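Local coordinates for delta-aminolevulinic acid dehydratase (Toxoplasma gondii ME49, PDB 3OBK), which catalyses the condensation of two molecules of 5-aminolevulinic acid into the pyrrole porphobilinogen, an early step of haem biosynthesis, and assembles as an octamer, at the interface of chains A and B. Numbering follows the deposited sequence. Chains: chain A/B, Delta-aminolevulinic acid dehydratase.

The interface of chains A and B. Residues chain A 62, 65, 297, 301, 304-305; chain B 305, 307.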
# COMPACT_ATOMS: atom_id res chain seq x y z
N PRO A 62 23.40 -20.81 -38.20
CA PRO A 62 24.56 -19.93 -38.16
C PRO A 62 24.39 -18.72 -37.24
O PRO A 62 25.35 -18.32 -36.60
CB PRO A 62 24.73 -19.48 -39.62
CG PRO A 62 24.07 -20.55 -40.43
CD PRO A 62 22.94 -21.08 -39.58
N PRO A 65 25.11 -19.61 -32.85
CA PRO A 65 26.27 -20.50 -32.87
C PRO A 65 26.28 -21.46 -31.69
O PRO A 65 26.01 -21.03 -30.56
CB PRO A 65 27.46 -19.53 -32.75
CG PRO A 65 26.91 -18.18 -33.13
CD PRO A 65 25.50 -18.20 -32.68
N ALA A 297 22.64 -14.79 -29.30
CA ALA A 297 23.56 -14.41 -30.37
C ALA A 297 24.50 -13.30 -29.92
O ALA A 297 25.70 -13.35 -30.19
CB ALA A 297 22.78 -13.97 -31.60
N ALA A 301 28.40 -13.81 -29.97
CA ALA A 301 29.13 -12.92 -30.84
C ALA A 301 30.27 -12.34 -30.05
O ALA A 301 31.42 -12.37 -30.50
CB ALA A 301 28.25 -11.85 -31.35
N GLU A 304 32.92 -14.98 -28.80
CA GLU A 304 33.77 -15.43 -29.91
C GLU A 304 34.85 -14.43 -30.27
O GLU A 304 35.96 -14.83 -30.57
CB GLU A 304 32.95 -15.78 -31.16
CG GLU A 304 32.30 -17.15 -31.03
CD GLU A 304 31.18 -17.42 -32.01
OE1 GLU A 304 30.59 -16.46 -32.57
OE2 GLU A 304 30.88 -18.62 -32.22
N LYS A 305 34.56 -13.14 -30.23
CA LYS A 305 35.59 -12.14 -30.51
C LYS A 305 36.46 -11.87 -29.29
O LYS A 305 37.49 -11.22 -29.41
CB LYS A 305 34.98 -10.85 -31.05
CG LYS A 305 34.77 -10.86 -32.58
CD LYS A 305 33.35 -10.41 -32.93
CE LYS A 305 33.22 -9.75 -34.35
NZ LYS A 305 31.80 -9.36 -34.70
N LYS B 305 28.33 -9.56 -37.32
CA LYS B 305 28.20 -10.92 -37.83
C LYS B 305 26.92 -11.11 -38.61
O LYS B 305 26.80 -12.10 -39.31
CB LYS B 305 28.30 -11.93 -36.69
CG LYS B 305 29.75 -12.31 -36.39
CD LYS B 305 29.87 -13.16 -35.13
CE LYS B 305 31.16 -12.84 -34.30
NZ LYS B 305 32.02 -14.04 -34.01
N TYR B 307 23.79 -11.21 -37.17
CA TYR B 307 22.81 -11.99 -36.41
C TYR B 307 21.59 -11.19 -36.01
O TYR B 307 20.49 -11.75 -35.87
CB TYR B 307 23.40 -12.55 -35.13
CG TYR B 307 24.62 -13.39 -35.26
CD1 TYR B 307 24.99 -13.99 -36.48
CD2 TYR B 307 25.41 -13.59 -34.16
CE1 TYR B 307 26.16 -14.80 -36.55
CE2 TYR B 307 26.53 -14.38 -34.21
CZ TYR B 307 26.91 -14.98 -35.39
OH TYR B 307 28.07 -15.75 -35.33
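The side-chain amine nitrogen NZ of B:Lys305 donates a hydrogen bond to the carboxylate oxygen OE1 of A:Glu304 at 3.2 Å, a salt bridge across the subunit contact of porphobilinogen synthase, a TIM-barrel enzyme whose subunits pair within the octamer. The lysine approaches from above the carboxylate plane, 38° out of it, and also lies over the glutamate stem, with NZ 3.5 Å from A:Glu304 CB. A:Glu304 reaches this point by an extended chain whose CG is anti to its carbonyl carbon (chi1 -78°), whereas B:Lys305 bends at chi3 and again at chi4.

Near the twofold axis the same lysine of the two chains meets its own copy. A:Lys305 and B:Lys305, each at the C-terminal end of helix 293-305, run past one another in opposite directions, and their aliphatic parts touch at A:Lys305 CD and B:Lys305 CE, 3.5 Å apart. A:Lys305 NZ and B:Lys305 NZ stand 4.7 Å from each other; A:Glu304 probably offsets part of this like-charge proximity.

Beside the bridge, the B:Tyr307 ring leans against helix 293-305 of chain A and the loop carrying A:Pro62 and A:Pro65. CB of A:Ala297 packs 3.7 Å from ring carbon CD2, and the carbonyl oxygen of that alanine lies at the ring edge, in its plane. The side chains of A:Pro65 and B:Tyr307 meet head-on, with CG 3.5 Å from the phenol oxygen OH, while the backbone O of A:Pro62 approaches CE1 at 3.6 Å. A:Ala301 places CA 4.0 Å from B:Lys305 CE and turns CB toward the CE2 side of the ring. Within chain B, CB of B:Lys305 lies over the rim of the tyrosine's other face.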